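Long-range contacts in sarcosine oxidase (PDB 1Y56), which forms the beta subunit of an archaeal L-proline dehydrogenase complex and binds FAD and FMN, probably oxidising L-proline with FAD as cofactor: residues L90-E95 / V242-Y247; P127-S132 / K290-L295. One frame throughout, in Å; residues are numbered along the deposited sequence.

Contact 1: L90-E95 / V242-Y247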
loop_
_atom_site.group_PDB
_atom_site.type_symbol
_atom_site.label_atom_id
_atom_site.label_comp_id
_atom_site.label_asym_id
_atom_site.label_seq_id
_atom_site.Cartn_x
_atom_site.Cartn_y
_atom_site.Cartn_z
ATOM N N LEU B 90 -8.577 45.999 -41.992
ATOM C CA LEU B 90 -7.589 47.078 -42.113
ATOM C C LEU B 90 -6.540 46.782 -43.181
ATOM O O LEU B 90 -5.967 45.703 -43.198
ATOM C CB LEU B 90 -6.879 47.336 -40.785
ATOM C CG LEU B 90 -7.711 47.590 -39.534
ATOM C CD1 LEU B 90 -6.811 47.567 -38.315
ATOM C CD2 LEU B 90 -8.469 48.902 -39.666
ATOM N N LEU B 91 -6.282 47.753 -44.054
ATOM C CA LEU B 91 -5.289 47.615 -45.124
ATOM C C LEU B 91 -4.117 48.580 -44.927
ATOM O O LEU B 91 -4.293 49.698 -44.448
ATOM C CB LEU B 91 -5.947 47.865 -46.480
ATOM C CG LEU B 91 -6.909 46.876 -47.149
ATOM C CD1 LEU B 91 -7.449 45.756 -46.268
ATOM C CD2 LEU B 91 -8.059 47.664 -47.748
ATOM N N TYR B 92 -2.922 48.144 -45.319
ATOM C CA TYR B 92 -1.693 48.915 -45.055
ATOM C C TYR B 92 -0.816 49.209 -46.260
ATOM O O TYR B 92 0.085 50.031 -46.151
ATOM C CB TYR B 92 -0.831 48.221 -44.006
ATOM C CG TYR B 92 -1.575 47.862 -42.761
ATOM C CD1 TYR B 92 -1.528 48.686 -41.647
ATOM C CD2 TYR B 92 -2.332 46.692 -42.694
ATOM C CE1 TYR B 92 -2.211 48.354 -40.487
ATOM C CE2 TYR B 92 -3.015 46.355 -41.545
ATOM C CZ TYR B 92 -2.947 47.186 -40.445
ATOM O OH TYR B 92 -3.624 46.856 -39.303
ATOM N N ASP B 93 -1.051 48.534 -47.384
ATOM C CA ASP B 93 -0.270 48.790 -48.601
ATOM C C ASP B 93 -1.023 48.543 -49.916
ATOM O O ASP B 93 -2.111 47.953 -49.932
ATOM C CB ASP B 93 1.080 48.054 -48.575
ATOM C CG ASP B 93 0.940 46.569 -48.288
ATOM O OD1 ASP B 93 1.566 46.087 -47.312
ATOM O OD2 ASP B 93 0.204 45.881 -49.034
ATOM N N ASP B 94 -0.419 49.007 -51.012
ATOM C CA ASP B 94 -1.028 48.989 -52.343
ATOM C C ASP B 94 -1.271 47.568 -52.800
ATOM O O ASP B 94 -2.276 47.274 -53.441
ATOM C CB ASP B 94 -0.120 49.710 -53.335
ATOM C CG ASP B 94 0.308 51.097 -52.846
ATOM O OD1 ASP B 94 -0.157 51.541 -51.765
ATOM O OD2 ASP B 94 1.111 51.752 -53.550
ATOM N N GLU B 95 -0.331 46.694 -52.469
ATOM C CA GLU B 95 -0.544 45.269 -52.575
ATOM C C GLU B 95 -1.957 44.885 -52.095
ATOM O O GLU B 95 -2.785 44.407 -52.888
ATOM C CB GLU B 95 0.527 44.528 -51.760
ATOM C CG GLU B 95 1.725 44.054 -52.571
ATOM C CD GLU B 95 1.317 43.104 -53.705
ATOM O OE1 GLU B 95 1.898 43.224 -54.813
ATOM O OE2 GLU B 95 0.408 42.251 -53.496
ATOM N N VAL B 242 -12.835 43.642 -36.067
ATOM C CA VAL B 242 -11.715 44.245 -36.794
ATOM C C VAL B 242 -10.671 43.182 -37.156
ATOM O O VAL B 242 -10.228 42.406 -36.295
ATOM C CB VAL B 242 -11.137 45.554 -36.126
ATOM C CG1 VAL B 242 -11.684 45.771 -34.745
ATOM C CG2 VAL B 242 -9.634 45.571 -36.124
ATOM N N ILE B 243 -10.320 43.138 -38.443
ATOM C CA ILE B 243 -9.334 42.198 -38.959
ATOM C C ILE B 243 -8.095 42.948 -39.386
ATOM O O ILE B 243 -8.187 43.992 -40.040
ATOM C CB ILE B 243 -9.874 41.405 -40.180
ATOM C CG1 ILE B 243 -11.266 40.823 -39.898
ATOM C CG2 ILE B 243 -8.874 40.317 -40.629
ATOM C CD1 ILE B 243 -11.330 39.796 -38.776
ATOM N N SER B 244 -6.937 42.414 -39.011
ATOM C CA SER B 244 -5.664 42.903 -39.526
ATOM C C SER B 244 -4.820 41.745 -40.067
ATOM O O SER B 244 -4.195 41.010 -39.295
ATOM C CB SER B 244 -4.906 43.673 -38.452
ATOM O OG SER B 244 -3.684 44.157 -38.962
ATOM N N PHE B 245 -4.828 41.566 -41.389
ATOM C CA PHE B 245 -4.001 40.547 -42.017
ATOM C C PHE B 245 -2.528 40.842 -41.749
ATOM O O PHE B 245 -1.781 39.947 -41.355
ATOM C CB PHE B 245 -4.246 40.460 -43.523
ATOM C CG PHE B 245 -5.395 39.567 -43.915
ATOM C CD1 PHE B 245 -6.183 39.875 -45.017
ATOM C CD2 PHE B 245 -5.691 38.411 -43.194
ATOM C CE1 PHE B 245 -7.250 39.043 -45.397
ATOM C CE2 PHE B 245 -6.769 37.573 -43.569
ATOM C CZ PHE B 245 -7.539 37.896 -44.673
ATOM N N LYS B 246 -2.117 42.094 -41.928
ATOM C CA LYS B 246 -0.718 42.440 -41.746
ATOM C C LYS B 246 -0.217 42.070 -40.354
ATOM O O LYS B 246 0.857 41.506 -40.221
ATOM C CB LYS B 246 -0.464 43.912 -42.059
ATOM C CG LYS B 246 0.841 44.459 -41.503
ATOM C CD LYS B 246 1.084 45.894 -41.952
ATOM C CE LYS B 246 2.135 46.605 -41.094
ATOM N NZ LYS B 246 3.519 46.201 -41.471
ATOM N N TYR B 247 -0.987 42.368 -39.312
ATOM C CA TYR B 247 -0.552 42.016 -37.956
ATOM C C TYR B 247 -1.046 40.635 -37.487
ATOM O O TYR B 247 -1.795 40.518 -36.526
ATOM C CB TYR B 247 -0.891 43.123 -36.952
ATOM C CG TYR B 247 -0.057 44.379 -37.123
ATOM C CD1 TYR B 247 -0.657 45.608 -37.434
ATOM C CD2 TYR B 247 1.334 44.340 -36.983
ATOM C CE1 TYR B 247 0.117 46.763 -37.603
ATOM C CE2 TYR B 247 2.113 45.486 -37.145
ATOM C CZ TYR B 247 1.501 46.688 -37.458
ATOM O OH TYR B 247 2.276 47.805 -37.616
#

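Contact 2: P127-S132 / K290-L295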
loop_
_atom_site.group_PDB
_atom_site.type_symbol
_atom_site.label_atom_id
_atom_site.label_comp_id
_atom_site.label_asym_id
_atom_site.label_seq_id
_atom_site.Cartn_x
_atom_site.Cartn_y
_atom_site.Cartn_z
ATOM N N PRO B 127 -13.333 54.300 -32.534
ATOM C CA PRO B 127 -12.471 55.455 -32.272
ATOM C C PRO B 127 -11.064 55.139 -31.761
ATOM O O PRO B 127 -10.156 55.927 -32.005
ATOM C CB PRO B 127 -13.255 56.245 -31.224
ATOM C CG PRO B 127 -14.668 55.836 -31.425
ATOM C CD PRO B 127 -14.613 54.399 -31.802
ATOM N N LEU B 128 -10.879 54.005 -31.081
ATOM C CA LEU B 128 -9.570 53.649 -30.471
ATOM C C LEU B 128 -8.543 53.007 -31.414
ATOM O O LEU B 128 -7.410 52.714 -31.004
ATOM C CB LEU B 128 -9.756 52.747 -29.253
ATOM C CG LEU B 128 -10.358 53.349 -27.990
ATOM C CD1 LEU B 128 -10.453 52.289 -26.927
ATOM C CD2 LEU B 128 -9.507 54.484 -27.518
ATOM N N LEU B 129 -8.953 52.780 -32.661
ATOM C CA LEU B 129 -8.072 52.295 -33.712
ATOM C C LEU B 129 -6.870 53.213 -33.901
ATOM O O LEU B 129 -7.041 54.429 -34.025
ATOM C CB LEU B 129 -8.858 52.264 -35.007
ATOM C CG LEU B 129 -8.752 51.035 -35.887
ATOM C CD1 LEU B 129 -8.803 49.774 -35.051
ATOM C CD2 LEU B 129 -9.910 51.074 -36.872
ATOM N N ASP B 130 -5.659 52.651 -33.908
ATOM C CA ASP B 130 -4.481 53.433 -34.296
ATOM C C ASP B 130 -4.450 53.514 -35.805
ATOM O O ASP B 130 -4.363 52.486 -36.487
ATOM C CB ASP B 130 -3.179 52.822 -33.787
ATOM C CG ASP B 130 -1.938 53.602 -34.239
ATOM O OD1 ASP B 130 -0.816 53.179 -33.888
ATOM O OD2 ASP B 130 -2.068 54.629 -34.944
ATOM N N ILE B 131 -4.514 54.733 -36.330
ATOM C CA ILE B 131 -4.754 54.898 -37.755
ATOM C C ILE B 131 -3.481 55.183 -38.543
ATOM O O ILE B 131 -3.492 55.206 -39.766
ATOM C CB ILE B 131 -5.950 55.895 -38.007
ATOM C CG1 ILE B 131 -6.969 55.226 -38.910
ATOM C CG2 ILE B 131 -5.530 57.295 -38.504
ATOM C CD1 ILE B 131 -7.370 53.847 -38.410
ATOM N N SER B 132 -2.375 55.313 -37.820
ATOM C CA SER B 132 -1.130 55.844 -38.370
ATOM C C SER B 132 -0.550 55.123 -39.567
ATOM O O SER B 132 0.095 55.762 -40.386
ATOM C CB SER B 132 -0.058 56.041 -37.284
ATOM O OG SER B 132 0.082 54.896 -36.476
ATOM N N LYS B 290 -0.693 46.605 -31.292
ATOM C CA LYS B 290 -0.302 47.322 -32.503
ATOM C C LYS B 290 -1.543 47.904 -33.148
ATOM O O LYS B 290 -1.504 49.033 -33.656
ATOM C CB LYS B 290 0.352 46.383 -33.516
ATOM C CG LYS B 290 1.830 46.174 -33.361
ATOM C CD LYS B 290 2.629 47.310 -33.994
ATOM C CE LYS B 290 3.235 48.228 -32.932
ATOM N NZ LYS B 290 4.581 48.651 -33.386
ATOM N N ILE B 291 -2.636 47.126 -33.143
ATOM C CA ILE B 291 -3.852 47.515 -33.869
ATOM C C ILE B 291 -4.720 48.497 -33.055
ATOM O O ILE B 291 -5.141 49.521 -33.590
ATOM C CB ILE B 291 -4.645 46.310 -34.575
ATOM C CG1 ILE B 291 -6.020 46.112 -33.990
ATOM C CG2 ILE B 291 -3.876 44.996 -34.651
ATOM C CD1 ILE B 291 -7.015 46.938 -34.702
ATOM N N ILE B 292 -4.985 48.199 -31.785
ATOM C CA ILE B 292 -5.558 49.212 -30.901
ATOM C C ILE B 292 -4.710 49.290 -29.626
ATOM O O ILE B 292 -4.776 48.405 -28.787
ATOM C CB ILE B 292 -7.142 49.089 -30.648
ATOM C CG1 ILE B 292 -7.490 48.699 -29.226
ATOM C CG2 ILE B 292 -7.882 48.159 -31.607
ATOM C CD1 ILE B 292 -7.689 49.885 -28.310
ATOM N N PRO B 293 -3.850 50.323 -29.517
ATOM C CA PRO B 293 -2.938 50.625 -28.404
ATOM C C PRO B 293 -3.518 50.686 -26.988
ATOM O O PRO B 293 -2.788 50.401 -26.033
ATOM C CB PRO B 293 -2.384 52.000 -28.782
ATOM C CG PRO B 293 -2.367 51.966 -30.237
ATOM C CD PRO B 293 -3.664 51.299 -30.604
ATOM N N ALA B 294 -4.787 51.069 -26.838
ATOM C CA ALA B 294 -5.413 51.129 -25.512
ATOM C C ALA B 294 -5.420 49.766 -24.811
ATOM O O ALA B 294 -5.270 49.685 -23.587
ATOM C CB ALA B 294 -6.828 51.698 -25.607
ATOM N N LEU B 295 -5.577 48.704 -25.602
ATOM C CA LEU B 295 -5.480 47.320 -25.115
ATOM C C LEU B 295 -4.278 47.050 -24.201
ATOM O O LEU B 295 -4.338 46.163 -23.357
ATOM C CB LEU B 295 -5.501 46.332 -26.286
ATOM C CG LEU B 295 -6.817 45.713 -26.802
ATOM C CD1 LEU B 295 -8.080 46.533 -26.549
ATOM C CD2 LEU B 295 -6.713 45.361 -28.288
HETATM O O HOH W 1 -4.985 49.685 -36.044
#

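Contact 1: L90-E95 / V242-Y247
Ser244 OG is gripped from two directions: the hydroxyl Tyr92 OH lies 2.7 Å from Ser244 OG, and the backbone Tyr247 N donates to the same oxygen at 3.3 Å. The second bond makes an ST motif, in which the serine that ends strand 241-244 ties down the turn that follows. The two segments lie where that strand and its parallel neighbour 87-91 leave the mixed sheet of the FAD-dependent oxidoreductase fold. Within the sheet Leu90 N donates to Ile243 O over 2.8 Å in a nearly straight bond (171°), and Ile243 also forms a backbone hydrogen bond with Leu88. With CG anti to the carbonyl carbon (chi1 -51°), the Tyr92 ring leans toward 242-247, and the aliphatic part of Lys246 lies over one of its faces. Lys246 CD sits 3.7 Å from the centroid of the Tyr92 ring, offset toward the rim and close above Tyr92 CG, a CH-pi contact, while Lys246 CB borders Tyr92 CD2 and CE2. The chain then bends at chi4, and Lys246 NZ can add at most a weak, long-range cation-pi attraction. Tyr247 turns an edge toward the Tyr92 face in an offset T-shaped pair, planes at 82°, with the two CE1 atoms of Tyr92 and Tyr247 4.0 Å apart; the hydroxyl of Tyr247 is bonded to Glu133. Farther back along the strands, the buried Leu90 and Val242 meet methyl to methyl, Leu90 CD1 lying 4.1 Å from Val242 CG2.

Contact 2: P127-S132 / K290-L295
Lys290, in the last turn of helix 278-291, touches Asp130 through its backbone, Lys290 O lying 4.1 Å from Asp130 CB. Ile291 ends the helix, and its carbonyl makes the direct hydrogen bond between the segments: Asp130 N donates to Ile291 O at 3.2 Å, the donor tilted 19° from the carbonyl plane. On the buried side Ile291 CD1 meets Leu129 CD1. Ile292, the first residue to leave helical geometry, splits its branches: CG2 lies 3.9 Å from Leu129 CD1, while CD1 lies against Leu128 CB. The loop after helix 119-124 thus packs along the C-terminal end of helix 278-291 and the short 3-10 turn that succeeds it. Pro293 starts that turn, its ring set crosswise to the Asp130 side chain with Pro293 CD 3.6 Å from Asp130 CB. Asp130 CG, anti to its backbone N (chi1 178°), carries the carboxylate out beside that ring. Asp130 OD2 turns to its own loop, accepting from Ser132 N at 3.0 Å, an Asx turn, and from Ser132 OG at 2.7 Å, both from the same face, while OD1 stays beside Pro293 CG. Ala294 CB closes on Leu128 CD1 at 3.9 Å, and Glu95 of the neighbouring PH1363 chain packs against both.

Overall arrangement
The segments alternate in sequence, 90-95, 127-132, 242-247 and 290-295, so the two contacts cross along the chain, their centres 13 Å apart on the same side of the chain's centre. Contact 1 is at the end of two parallel strands of the mixed sheet; contact 2 lies at the C-terminal end of helix 278-291, which packs on that sheet. They meet directly: Ile291 packs on Leu90 and Val242, Leu129 on Leu90, and Lys290 on Tyr247. Inward, Ile243 brings contact 1 within about 8 Å of the bound FAD, measured from its side chain, whereas contact 2 faces the PH1363 subunit, so this layer of packing spans from near the flavin to a subunit interface.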